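Local coordinates for protein gamma-glutamyltransferase 1 Threonine peptidase. MEROPS family T03 (Pseudomonas nitroreducens, PDB 7D9E) that forms the large subunit of a gamma-glutamyltransferase of the N-terminal-nucleophile clan, which transfers gamma-glutamyl groups and is studied for theanine synthesis, at residues Pro252-Ile255 with Asn260-Tyr263; Gly77-Leu82 with Leu267-Gly272; Leu275-Gly280 with Ala329-Pro334. All blocks are in the same frame, centred on the assembly; numbering follows the deposited sequence.

Contact 1: residues Pro252-Ile255 with Asn260-Tyr263; sequences PMRI and NTLY
R254 and Y263 lie side by side and point the same way, the aliphatic start of the arginine running along the tyrosine until both polar ends reach a shared water. R254 CG is anti to the backbone N (chi1 172°) and the chain stays extended to NE, which brings the guanidinium level with the phenol oxygen; the two planes stand 75° apart. The water bridges the ends, 2.7 Å from Y263 OH and weakly bound to R254 NH1. T261 adds a methyl, CG2, over one face of the guanidinium, 3.7 Å from R254 NE, while its hydroxyl and R254 NE both turn to D256, in a hydrogen bond and a salt bridge respectively. These residues belong to the beta hairpin of strands 248-257 and 260-264, antiparallel neighbours whose backbones bond between I255 and L262: I255 N to L262 O at 2.9 Å and L262 N to I255 O at 2.8 Å. On the opposite face I255 and L262 also run side by side, CD1 of the first 3.9 Å from CD2 of the second, two branched aliphatic chains suited to lie under helix 271-284. P252 CG approaches Y263 CD1 obliquely at 4.1 Å. Beyond T261, L262 and Y263 the sheet continues into a strand of the other chain.

Contact 2: residues Gly77-Leu82 with Leu267-Gly272; sequences GGFMTL and LPSSGG
F79 bridges strand 77-84 and the turn around P268 and S269 by itself, reaching from the sheet to the approach of helix 271-284. The strand is an edge of the four-stranded antiparallel sheet within this chain, and the sheet runs on into the other chain, as expected for the sandwich architecture of N-terminal-nucleophile hydrolases. The dense part of the contact is at the far end of the phenyl ring. Its CZ lies 4.0 Å from P268 CG and its CE2 lies 3.8 Å from S269 CB, both partners approaching the ring obliquely. Phenylalanine suits the place because its long, rigid, apolar ring can cross the gap between backbones whose CA atoms, of F79 and S269, are 8.7 Å apart. F79 CG is anti to its own carbonyl carbon (chi1 -63°), and from there the ring projects to the turn. P268, after a cis peptide bond, offers a compact apolar ring as the counterpart. Nearer the strand the contact is loose, for the backbones stay well separated and are joined through this one side chain. Other neighbours of the ring include F90, whose ring meets it with planes about 40° apart, and S72 of the other chain. The bound inhibitor 6-diazenyl-5-oxo-L-norleucine lies about 6 Å from the F79 side chain, which is therefore close to the ligand pocket without touching the inhibitor. S269 divides its work. Its CB meets the phenyl ring, while its hydroxyl bonds M74 O of the other chain and receives a capping bond ahead of the turn that leads into the helix, from G271 N to S269 OG, 2.9 Å long with an angle of 163° at the hydrogen.

Contact 3: residues Leu275-Gly280 with Ala329-Pro334; sequences LAQLIG and AQLTDP
Q277 reaches from helix 271-284 to the end of helix 328-332, where its amide nitrogen NE2 donates to L331 O at 3.0 Å. The bond is nearly straight, 178° at the hydrogen, and the acceptor lies in the amide plane of the glutamine, although the donor sits 19° off the carbonyl plane of L331. The chain beyond Q277 CG is extended (chi2 -177°), and that length carries the amide across to the other helix. L331 also lays its CB beside the same nitrogen, 3.9 Å from Q277 NE2, and its side chain touches D313 and Y317 of helix 297-317, so the residue offers a polar backbone and an apolar side chain at once. T332 completes the contact with a methyl: its CG2 rests 4.0 Å from A276 CB. Alanine suits that site, being short enough to let the two helices approach, while T332 OG1 turns back to V328 O. The contact thus packs one helix against the end of a short, weakly bonded one. Q277 NE2 also bonds D313 OD2. With an alanine at Q277, L331 O and D313 OD2 would both probably lose their amide donor. A neutral amide nitrogen with two hydrogens here meets a carbonyl and a carboxylate together, which probably fixes its rotation and satisfies the buried L331 carbonyl without adding a charge.

From the N terminus, strand 77-84 comes first and waits through a long excursion, nearly half of it helical, before contact 2 closes at 267-272, 185 residues later. Contact 1 opens and closes inside that span, as a tight hairpin of strands 248-257 and 260-264, and the chain then passes directly to the turn at 267-272. Contact 3 follows in series, leaving from helix 271-284 and closing 49 residues on at 329-334. Helix 271-284 joins all three: its beginning adjoins contact 2, its middle belongs to contact 3, and its side chains meet I255 and L262 of contact 1. Together they tie the two strands outermost within this chain to the C-terminal helices.

Contact 1: residues Pro252-Ile255 with Asn260-Tyr263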
loop_
_atom_site.group_PDB
_atom_site.type_symbol
_atom_site.label_atom_id
_atom_site.label_comp_id
_atom_site.label_asym_id
_atom_site.label_seq_id
_atom_site.Cartn_x
_atom_site.Cartn_y
_atom_site.Cartn_z
ATOM N N PRO A 252 1.693 15.831 4.126
ATOM C CA PRO A 252 0.643 14.906 3.694
ATOM C C PRO A 252 -0.395 15.625 2.860
ATOM O O PRO A 252 -0.572 16.842 2.971
ATOM C CB PRO A 252 0.055 14.368 5.008
ATOM C CG PRO A 252 0.404 15.385 6.025
ATOM C CD PRO A 252 1.736 15.983 5.593
ATOM N N MET A 253 -1.048 14.860 1.987
ATOM C CA MET A 253 -2.232 15.356 1.295
ATOM C C MET A 253 -3.331 15.588 2.325
ATOM O O MET A 253 -3.574 14.731 3.175
ATOM C CB MET A 253 -2.709 14.333 0.266
ATOM C CG MET A 253 -4.077 14.644 -0.308
ATOM S SD MET A 253 -4.132 16.126 -1.332
ATOM C CE MET A 253 -2.789 15.682 -2.429
ATOM N N ARG A 254 -3.971 16.759 2.272
ATOM C CA ARG A 254 -5.087 17.095 3.149
ATOM C C ARG A 254 -6.346 17.306 2.325
ATOM O O ARG A 254 -6.356 18.113 1.390
ATOM C CB ARG A 254 -4.776 18.365 3.941
ATOM C CG ARG A 254 -5.963 18.887 4.730
ATOM C CD ARG A 254 -5.698 20.192 5.459
ATOM N NE ARG A 254 -6.939 20.677 6.032
ATOM C CZ ARG A 254 -7.046 21.374 7.160
ATOM N NH1 ARG A 254 -5.968 21.683 7.870
ATOM N NH2 ARG A 254 -8.245 21.758 7.581
ATOM N N ILE A 255 -7.419 16.627 2.726
ATOM C CA ILE A 255 -8.716 16.667 2.063
ATOM C C ILE A 255 -9.771 16.948 3.133
ATOM O O ILE A 255 -9.887 16.204 4.113
ATOM C CB ILE A 255 -8.995 15.330 1.347
ATOM C CG1 ILE A 255 -7.908 15.044 0.308
ATOM C CG2 ILE A 255 -10.418 15.323 0.721
ATOM C CD1 ILE A 255 -7.770 13.575 -0.007
ATOM N N ASN A 260 -14.716 16.992 8.382
ATOM C CA ASN A 260 -13.634 16.047 8.616
ATOM C C ASN A 260 -12.408 16.441 7.808
ATOM O O ASN A 260 -12.517 17.078 6.760
ATOM C CB ASN A 260 -14.047 14.643 8.187
ATOM C CG ASN A 260 -15.361 14.231 8.745
ATOM O OD1 ASN A 260 -15.487 14.007 9.950
ATOM N ND2 ASN A 260 -16.378 14.181 7.886
ATOM N N THR A 261 -11.239 16.052 8.309
ATOM C CA THR A 261 -9.982 16.289 7.614
ATOM C C THR A 261 -9.276 14.954 7.432
ATOM O O THR A 261 -8.912 14.309 8.421
ATOM C CB THR A 261 -9.085 17.254 8.391
ATOM O OG1 THR A 261 -9.789 18.488 8.572
ATOM C CG2 THR A 261 -7.787 17.482 7.623
ATOM N N LEU A 262 -9.117 14.536 6.176
ATOM C CA LEU A 262 -8.394 13.324 5.821
ATOM C C LEU A 262 -6.955 13.684 5.465
ATOM O O LEU A 262 -6.722 14.537 4.607
ATOM C CB LEU A 262 -9.044 12.640 4.611
ATOM C CG LEU A 262 -8.292 11.534 3.860
ATOM C CD1 LEU A 262 -7.934 10.349 4.749
ATOM C CD2 LEU A 262 -9.115 11.109 2.632
ATOM N N TYR A 263 -6.000 13.010 6.102
ATOM C CA TYR A 263 -4.594 13.110 5.768
ATOM C C TYR A 263 -4.182 11.799 5.131
ATOM O O TYR A 263 -4.455 10.718 5.674
ATOM C CB TYR A 263 -3.772 13.320 7.029
ATOM C CG TYR A 263 -4.026 14.651 7.657
ATOM C CD1 TYR A 263 -3.567 15.829 7.070
ATOM C CD2 TYR A 263 -4.749 14.751 8.836
ATOM C CE1 TYR A 263 -3.798 17.056 7.656
ATOM C CE2 TYR A 263 -5.002 15.975 9.423
ATOM C CZ TYR A 263 -4.529 17.127 8.834
ATOM O OH TYR A 263 -4.770 18.349 9.428
HETATM O O HOH W 1 -3.153 20.501 9.197
#

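Contact 2: residues Gly77-Leu82 with Leu267-Gly272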
loop_
_atom_site.group_PDB
_atom_site.type_symbol
_atom_site.label_atom_id
_atom_site.label_comp_id
_atom_site.label_asym_id
_atom_site.label_seq_id
_atom_site.Cartn_x
_atom_site.Cartn_y
_atom_site.Cartn_z
ATOM N N GLY A 77 9.675 -1.311 0.498
ATOM C CA GLY A 77 9.512 0.085 0.873
ATOM C C GLY A 77 8.064 0.364 1.204
ATOM O O GLY A 77 7.224 -0.538 1.188
ATOM N N GLY A 78 7.768 1.631 1.490
ATOM C CA GLY A 78 6.412 1.967 1.885
ATOM C C GLY A 78 6.285 3.407 2.324
ATOM O O GLY A 78 7.159 4.245 2.059
ATOM N N PHE A 79 5.119 3.680 2.931
ATOM C CA PHE A 79 4.716 5.021 3.312
ATOM C C PHE A 79 4.113 4.944 4.708
ATOM O O PHE A 79 3.368 4.010 5.025
ATOM C CB PHE A 79 3.613 5.563 2.417
ATOM C CG PHE A 79 3.979 5.725 0.966
ATOM C CD1 PHE A 79 5.137 6.344 0.585
ATOM C CD2 PHE A 79 3.109 5.287 -0.014
ATOM C CE1 PHE A 79 5.455 6.497 -0.763
ATOM C CE2 PHE A 79 3.410 5.450 -1.362
ATOM C CZ PHE A 79 4.601 6.066 -1.730
ATOM N N MET A 80 4.343 5.982 5.512
ATOM C CA MET A 80 3.743 6.083 6.847
ATOM C C MET A 80 3.081 7.438 6.982
ATOM O O MET A 80 3.720 8.471 6.759
ATOM C CB MET A 80 4.797 5.828 7.917
ATOM C CG MET A 80 4.279 5.571 9.334
ATOM S SD MET A 80 5.561 5.721 10.582
ATOM C CE MET A 80 6.555 4.305 10.208
ATOM N N THR A 81 1.797 7.437 7.318
ATOM C CA THR A 81 1.091 8.655 7.682
ATOM C C THR A 81 0.941 8.665 9.191
ATOM O O THR A 81 0.594 7.645 9.788
ATOM C CB THR A 81 -0.274 8.695 6.993
ATOM O OG1 THR A 81 -0.051 8.629 5.569
ATOM C CG2 THR A 81 -1.029 9.975 7.319
ATOM N N LEU A 82 1.234 9.805 9.805
ATOM C CA LEU A 82 1.259 9.903 11.250
ATOM C C LEU A 82 0.460 11.109 11.715
ATOM O O LEU A 82 0.364 12.127 11.026
ATOM C CB LEU A 82 2.699 10.083 11.783
ATOM C CG LEU A 82 3.760 9.050 11.412
ATOM C CD1 LEU A 82 4.467 9.390 10.132
ATOM C CD2 LEU A 82 4.775 8.918 12.552
ATOM N N LEU A 267 2.126 12.610 -3.526
ATOM C CA LEU A 267 3.073 12.055 -4.473
ATOM C C LEU A 267 4.360 11.687 -3.742
ATOM O O LEU A 267 4.808 12.434 -2.866
ATOM C CB LEU A 267 3.365 13.079 -5.569
ATOM C CG LEU A 267 2.242 13.299 -6.580
ATOM C CD1 LEU A 267 2.613 14.443 -7.496
ATOM C CD2 LEU A 267 1.976 12.042 -7.393
ATOM N N PRO A 268 4.990 10.555 -4.078
ATOM C CA PRO A 268 4.767 9.682 -5.231
ATOM C C PRO A 268 3.630 8.673 -5.129
ATOM O O PRO A 268 3.539 7.803 -6.001
ATOM C CB PRO A 268 6.110 8.954 -5.346
ATOM C CG PRO A 268 6.528 8.800 -3.940
ATOM C CD PRO A 268 6.165 10.120 -3.290
ATOM N N SER A 269 2.771 8.778 -4.122
ATOM C CA SER A 269 1.494 8.085 -4.175
ATOM C C SER A 269 0.518 8.867 -5.032
ATOM O O SER A 269 0.405 10.095 -4.913
ATOM C CB SER A 269 0.881 7.883 -2.797
ATOM O OG SER A 269 -0.306 7.100 -2.977
ATOM N N SER A 270 -0.205 8.148 -5.881
ATOM C CA SER A 270 -1.345 8.678 -6.608
ATOM C C SER A 270 -2.608 8.699 -5.753
ATOM O O SER A 270 -3.602 9.289 -6.180
ATOM C CB SER A 270 -1.595 7.819 -7.854
ATOM O OG SER A 270 -1.961 6.478 -7.514
ATOM N N GLY A 271 -2.563 8.124 -4.548
ATOM C CA GLY A 271 -3.781 7.961 -3.771
ATOM C C GLY A 271 -4.313 9.256 -3.194
ATOM O O GLY A 271 -5.535 9.426 -3.058
ATOM N N GLY A 272 -3.433 10.180 -2.832
ATOM C CA GLY A 272 -3.911 11.447 -2.286
ATOM C C GLY A 272 -4.710 12.239 -3.301
ATOM O O GLY A 272 -5.820 12.724 -3.007
#

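Contact 3: residues Leu275-Gly280 with Ala329-Pro334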
loop_
_atom_site.group_PDB
_atom_site.type_symbol
_atom_site.label_atom_id
_atom_site.label_comp_id
_atom_site.label_asym_id
_atom_site.label_seq_id
_atom_site.Cartn_x
_atom_site.Cartn_y
_atom_site.Cartn_z
ATOM N N LEU A 275 -7.958 10.342 -4.049
ATOM C CA LEU A 275 -8.986 10.521 -3.023
ATOM C C LEU A 275 -9.544 11.938 -3.018
ATOM O O LEU A 275 -10.745 12.128 -2.810
ATOM C CB LEU A 275 -8.456 10.128 -1.640
ATOM C CG LEU A 275 -8.355 8.611 -1.459
ATOM C CD1 LEU A 275 -7.442 8.250 -0.317
ATOM C CD2 LEU A 275 -9.735 8.028 -1.229
ATOM N N ALA A 276 -8.694 12.950 -3.239
ATOM C CA ALA A 276 -9.211 14.317 -3.302
ATOM C C ALA A 276 -10.242 14.437 -4.419
ATOM O O ALA A 276 -11.310 15.040 -4.237
ATOM C CB ALA A 276 -8.053 15.292 -3.520
ATOM N N GLN A 277 -9.971 13.774 -5.555
ATOM C CA GLN A 277 -10.898 13.812 -6.680
ATOM C C GLN A 277 -12.130 12.951 -6.426
ATOM O O GLN A 277 -13.256 13.366 -6.740
ATOM C CB GLN A 277 -10.188 13.369 -7.956
ATOM C CG GLN A 277 -9.126 14.370 -8.412
ATOM C CD GLN A 277 -8.477 13.974 -9.717
ATOM O OE1 GLN A 277 -8.653 12.867 -10.205
ATOM N NE2 GLN A 277 -7.698 14.884 -10.291
ATOM N N LEU A 278 -11.935 11.740 -5.890
ATOM C CA LEU A 278 -13.069 10.846 -5.645
ATOM C C LEU A 278 -14.041 11.469 -4.651
ATOM O O LEU A 278 -15.261 11.509 -4.885
ATOM C CB LEU A 278 -12.579 9.500 -5.123
ATOM C CG LEU A 278 -11.860 8.622 -6.147
ATOM C CD1 LEU A 278 -10.986 7.619 -5.394
ATOM C CD2 LEU A 278 -12.780 7.908 -7.117
ATOM N N ILE A 279 -13.515 11.960 -3.525
ATOM C CA ILE A 279 -14.363 12.567 -2.503
ATOM C C ILE A 279 -14.981 13.858 -3.017
ATOM O O ILE A 279 -16.184 14.105 -2.856
ATOM C CB ILE A 279 -13.561 12.787 -1.207
ATOM C CG1 ILE A 279 -13.170 11.436 -0.606
ATOM C CG2 ILE A 279 -14.326 13.653 -0.228
ATOM C CD1 ILE A 279 -12.126 11.535 0.482
ATOM N N GLY A 280 -14.176 14.686 -3.677
ATOM C CA GLY A 280 -14.677 15.963 -4.134
ATOM C C GLY A 280 -15.758 15.812 -5.181
ATOM O O GLY A 280 -16.754 16.540 -5.174
ATOM N N ALA A 329 -1.726 21.219 -7.832
ATOM C CA ALA A 329 -2.718 22.238 -7.507
ATOM C C ALA A 329 -3.837 22.263 -8.536
ATOM O O ALA A 329 -5.022 22.352 -8.178
ATOM C CB ALA A 329 -2.041 23.602 -7.421
ATOM N N GLN A 330 -3.487 22.189 -9.821
ATOM C CA GLN A 330 -4.519 22.245 -10.852
ATOM C C GLN A 330 -5.437 21.033 -10.762
ATOM O O GLN A 330 -6.643 21.150 -10.995
ATOM C CB GLN A 330 -3.879 22.326 -12.239
ATOM C CG GLN A 330 -3.107 23.618 -12.474
ATOM C CD GLN A 330 -1.620 23.372 -12.408
ATOM O OE1 GLN A 330 -1.090 22.975 -11.352
ATOM N NE2 GLN A 330 -0.927 23.619 -13.516
ATOM N N LEU A 331 -4.893 19.870 -10.397
ATOM C CA LEU A 331 -5.657 18.630 -10.365
ATOM C C LEU A 331 -6.523 18.494 -9.124
ATOM O O LEU A 331 -7.369 17.595 -9.079
ATOM C CB LEU A 331 -4.707 17.423 -10.454
ATOM C CG LEU A 331 -3.993 17.213 -11.785
ATOM C CD1 LEU A 331 -2.942 16.100 -11.685
ATOM C CD2 LEU A 331 -4.991 16.893 -12.876
ATOM N N THR A 332 -6.340 19.348 -8.121
ATOM C CA THR A 332 -7.124 19.283 -6.893
ATOM C C THR A 332 -7.865 20.582 -6.612
ATOM O O THR A 332 -8.483 20.715 -5.548
ATOM C CB THR A 332 -6.237 18.919 -5.701
ATOM O OG1 THR A 332 -5.174 19.870 -5.590
ATOM C CG2 THR A 332 -5.656 17.525 -5.860
ATOM N N ASP A 333 -7.830 21.537 -7.540
ATOM C CA ASP A 333 -8.551 22.786 -7.355
ATOM C C ASP A 333 -10.058 22.529 -7.326
ATOM O O ASP A 333 -10.569 21.746 -8.128
ATOM C CB ASP A 333 -8.253 23.714 -8.517
ATOM C CG ASP A 333 -8.828 25.088 -8.305
ATOM O OD1 ASP A 333 -8.167 25.933 -7.667
ATOM O OD2 ASP A 333 -9.941 25.321 -8.805
ATOM N N PRO A 334 -10.795 23.174 -6.421
ATOM C CA PRO A 334 -12.254 22.951 -6.377
ATOM C C PRO A 334 -12.968 23.206 -7.698
ATOM O O PRO A 334 -13.958 22.522 -7.998
ATOM C CB PRO A 334 -12.745 23.936 -5.303
ATOM C CG PRO A 334 -11.522 24.491 -4.632
ATOM C CD PRO A 334 -10.295 23.861 -5.213
#